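Local coordinates for protein integral membrane indolylacetylinositol arabinosyltransferase EmbB (Mycolicibacterium smegmatis MC2 155, PDB 7BVC) that probably transfers arabinose units during polymerization of the arabinan of cell-wall arabinogalactan, and binds the drug ethambutol, at residues N304-F309 / T1011-I1016. Numbering follows the deposited sequence.
Sequences NYFRWF and TWQDGI. With 95E (Ethambutol), chain I.
A cation-pi contact behind the wall of the ethambutol pocket joins two loops of EmbB. Residues 304-309 form part of a loop in the GT-C family region, and residues 1011-1016 part of a loop in the EmbC C-terminal domain. The indole of Trp-1012 is the centre of the contact. Arg-307 lies over one face of it and ethambutol over the opposite face, with the ligand's C14 3.7 Å from Trp-1012 CE3. The drug therefore meets an aromatic wall supplied by the C-terminal domain. Trp-1012 CG is anti to its backbone N (chi1 -174°).

On the other side, the Arg-307 chain crosses the indole at about a right angle. Its CD sits 3.5 Å from Trp-1012 CE2 and makes a CH-pi contact with the five-membered ring. Further along, Arg-307 CZ stands over the face of the six-membered ring of Trp-1012, 4.4 Å from its centroid. The guanidinium is tilted by 32° against the indole plane. Arg-307 NH2 also donates to Trp-1012 O at 2.9 Å, in the carbonyl plane on a lone pair. The bond is bent, with an N-H...O angle of 134°. One arginine thus holds both the ring and the backbone of the same tryptophan.

Around this pair, other aromatic rings close in. Arg-307 runs extended from CG to NE, and its NE lies over one face of the Trp-308 ring, toward the rim. The Trp-308 and Trp-1012 rings meet obliquely, and Trp-972 packs edge-to-face with Trp-1012. Phe-306 lies beside Gln-1013. Asn-304 also belongs to the drug pocket; its amide is fixed by two hydrogen bonds, OD1 with Tyr-288 OH and ND2 with Glu-313 OE1. Asn-304 ND2 comes within 3.5 Å of the ethambutol hydroxyl oxygen O1.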
loop_
_atom_site.group_PDB
_atom_site.type_symbol
_atom_site.label_atom_id
_atom_site.label_comp_id
_atom_site.label_asym_id
_atom_site.label_seq_id
_atom_site.Cartn_x
_atom_site.Cartn_y
_atom_site.Cartn_z
ATOM N N ASN B 304 9.902 -11.224 -24.506
ATOM C CA ASN B 304 10.001 -10.774 -23.124
ATOM C C ASN B 304 10.771 -11.848 -22.369
ATOM O O ASN B 304 10.295 -12.980 -22.223
ATOM C CB ASN B 304 8.623 -10.544 -22.516
ATOM C CG ASN B 304 8.653 -9.572 -21.360
ATOM O OD1 ASN B 304 9.098 -9.906 -20.264
ATOM N ND2 ASN B 304 8.176 -8.357 -21.598
ATOM N N TYR B 305 11.966 -11.499 -21.898
ATOM C CA TYR B 305 12.924 -12.518 -21.487
ATOM C C TYR B 305 12.558 -13.137 -20.144
ATOM O O TYR B 305 12.690 -14.352 -19.960
ATOM C CB TYR B 305 14.322 -11.907 -21.439
ATOM C CG TYR B 305 15.433 -12.901 -21.228
ATOM C CD1 TYR B 305 15.590 -13.986 -22.075
ATOM C CD2 TYR B 305 16.331 -12.748 -20.184
ATOM C CE1 TYR B 305 16.607 -14.895 -21.882
ATOM C CE2 TYR B 305 17.351 -13.650 -19.986
ATOM C CZ TYR B 305 17.485 -14.720 -20.837
ATOM O OH TYR B 305 18.502 -15.619 -20.638
ATOM N N PHE B 306 12.086 -12.327 -19.198
ATOM C CA PHE B 306 12.025 -12.729 -17.800
ATOM C C PHE B 306 10.650 -13.202 -17.344
ATOM O O PHE B 306 10.515 -13.608 -16.187
ATOM C CB PHE B 306 12.475 -11.569 -16.906
ATOM C CG PHE B 306 13.885 -11.121 -17.156
ATOM C CD1 PHE B 306 14.948 -11.782 -16.572
ATOM C CD2 PHE B 306 14.145 -10.037 -17.971
ATOM C CE1 PHE B 306 16.242 -11.373 -16.801
ATOM C CE2 PHE B 306 15.437 -9.623 -18.201
ATOM C CZ PHE B 306 16.486 -10.290 -17.614
ATOM N N ARG B 307 9.635 -13.175 -18.201
ATOM C CA ARG B 307 8.287 -13.430 -17.715
ATOM C C ARG B 307 7.370 -13.751 -18.886
ATOM O O ARG B 307 7.705 -13.509 -20.048
ATOM C CB ARG B 307 7.767 -12.223 -16.923
ATOM C CG ARG B 307 6.571 -12.474 -16.024
ATOM C CD ARG B 307 6.197 -11.195 -15.300
ATOM N NE ARG B 307 4.867 -11.243 -14.703
ATOM C CZ ARG B 307 4.630 -11.530 -13.428
ATOM N NH1 ARG B 307 3.388 -11.548 -12.971
ATOM N NH2 ARG B 307 5.635 -11.799 -12.611
ATOM N N TRP B 308 6.211 -14.330 -18.555
ATOM C CA TRP B 308 5.090 -14.511 -19.480
ATOM C C TRP B 308 5.387 -15.544 -20.567
ATOM O O TRP B 308 5.042 -15.348 -21.732
ATOM C CB TRP B 308 4.666 -13.179 -20.101
ATOM C CG TRP B 308 3.991 -12.280 -19.124
ATOM C CD1 TRP B 308 2.980 -12.611 -18.276
ATOM C CD2 TRP B 308 4.290 -10.904 -18.875
ATOM N NE1 TRP B 308 2.623 -11.525 -17.519
ATOM C CE2 TRP B 308 3.415 -10.464 -17.868
ATOM C CE3 TRP B 308 5.213 -10.001 -19.409
ATOM C CZ2 TRP B 308 3.431 -9.160 -17.385
ATOM C CZ3 TRP B 308 5.229 -8.710 -18.927
ATOM C CH2 TRP B 308 4.343 -8.300 -17.925
ATOM N N PHE B 309 6.024 -16.649 -20.180
ATOM C CA PHE B 309 6.167 -17.832 -21.032
ATOM C C PHE B 309 6.822 -17.513 -22.372
ATOM O O PHE B 309 6.550 -18.173 -23.377
ATOM C CB PHE B 309 4.817 -18.516 -21.253
ATOM C CG PHE B 309 4.197 -19.049 -19.995
ATOM C CD1 PHE B 309 4.526 -20.306 -19.526
ATOM C CD2 PHE B 309 3.290 -18.290 -19.281
ATOM C CE1 PHE B 309 3.960 -20.795 -18.371
ATOM C CE2 PHE B 309 2.725 -18.777 -18.125
ATOM C CZ PHE B 309 3.059 -20.030 -17.670
ATOM N N THR B 1011 9.933 -12.928 -7.084
ATOM C CA THR B 1011 8.503 -13.008 -7.340
ATOM C C THR B 1011 8.132 -12.610 -8.760
ATOM O O THR B 1011 7.071 -13.016 -9.244
ATOM C CB THR B 1011 7.736 -12.117 -6.359
ATOM O OG1 THR B 1011 8.121 -10.751 -6.552
ATOM C CG2 THR B 1011 8.044 -12.520 -4.930
ATOM N N TRP B 1012 8.973 -11.824 -9.433
ATOM C CA TRP B 1012 8.718 -11.464 -10.821
ATOM C C TRP B 1012 9.053 -12.618 -11.757
ATOM O O TRP B 1012 8.257 -12.968 -12.635
ATOM C CB TRP B 1012 9.522 -10.216 -11.192
ATOM C CG TRP B 1012 9.226 -9.675 -12.554
ATOM C CD1 TRP B 1012 9.921 -9.917 -13.699
ATOM C CD2 TRP B 1012 8.160 -8.788 -12.911
ATOM N NE1 TRP B 1012 9.353 -9.242 -14.749
ATOM C CE2 TRP B 1012 8.269 -8.542 -14.292
ATOM C CE3 TRP B 1012 7.122 -8.183 -12.198
ATOM C CZ2 TRP B 1012 7.381 -7.715 -14.973
ATOM C CZ3 TRP B 1012 6.243 -7.363 -12.876
ATOM C CH2 TRP B 1012 6.376 -7.137 -14.249
ATOM N N GLN B 1013 10.224 -13.222 -11.585
ATOM C CA GLN B 1013 10.632 -14.368 -12.396
ATOM C C GLN B 1013 10.246 -15.685 -11.733
ATOM O O GLN B 1013 11.073 -16.576 -11.559
ATOM C CB GLN B 1013 12.132 -14.314 -12.651
ATOM C CG GLN B 1013 12.676 -12.929 -12.915
ATOM C CD GLN B 1013 14.186 -12.892 -12.866
ATOM O OE1 GLN B 1013 14.838 -13.924 -12.726
ATOM N NE2 GLN B 1013 14.752 -11.699 -12.979
ATOM N N ASP B 1014 8.980 -15.825 -11.362
ATOM C CA ASP B 1014 8.521 -17.042 -10.718
ATOM C C ASP B 1014 8.083 -18.063 -11.760
ATOM O O ASP B 1014 7.680 -17.714 -12.872
ATOM C CB ASP B 1014 7.372 -16.742 -9.756
ATOM C CG ASP B 1014 7.099 -17.885 -8.801
ATOM O OD1 ASP B 1014 7.864 -18.872 -8.817
ATOM O OD2 ASP B 1014 6.117 -17.797 -8.034
ATOM N N GLY B 1015 8.171 -19.341 -11.394
ATOM C CA GLY B 1015 7.801 -20.397 -12.318
ATOM C C GLY B 1015 6.323 -20.455 -12.640
ATOM O O GLY B 1015 5.951 -20.992 -13.688
ATOM N N ILE B 1016 5.471 -19.911 -11.767
ATOM C CA ILE B 1016 4.025 -20.017 -11.949
ATOM C C ILE B 1016 3.443 -18.904 -12.806
ATOM O O ILE B 1016 2.250 -18.954 -13.141
ATOM C CB ILE B 1016 3.291 -20.031 -10.595
ATOM C CG1 ILE B 1016 3.385 -18.662 -9.924
ATOM C CG2 ILE B 1016 3.866 -21.105 -9.691
ATOM C CD1 ILE B 1016 2.443 -18.492 -8.758
HETATM C C2 95E I . 8.567 -4.927 -19.654
HETATM O O12 95E I . 9.443 -1.864 -11.820
HETATM C C11 95E I . 9.397 -2.202 -13.178
HETATM C C10 95E I . 8.908 -3.639 -13.318
HETATM C C13 95E I . 9.596 -4.522 -12.290
HETATM C C14 95E I . 8.670 -4.945 -11.161
HETATM N N9 95E I . 9.252 -4.135 -14.635
HETATM C C8 95E I . 8.632 -3.296 -15.641
HETATM C C7 95E I . 8.521 -4.034 -16.969
HETATM N N6 95E I . 9.436 -3.438 -17.924
HETATM C C3 95E I . 8.889 -3.493 -19.264
HETATM O O1 95E I . 8.378 -4.956 -21.037
HETATM C C4 95E I . 9.918 -2.937 -20.241
HETATM C C5 95E I . 10.379 -1.527 -19.871
#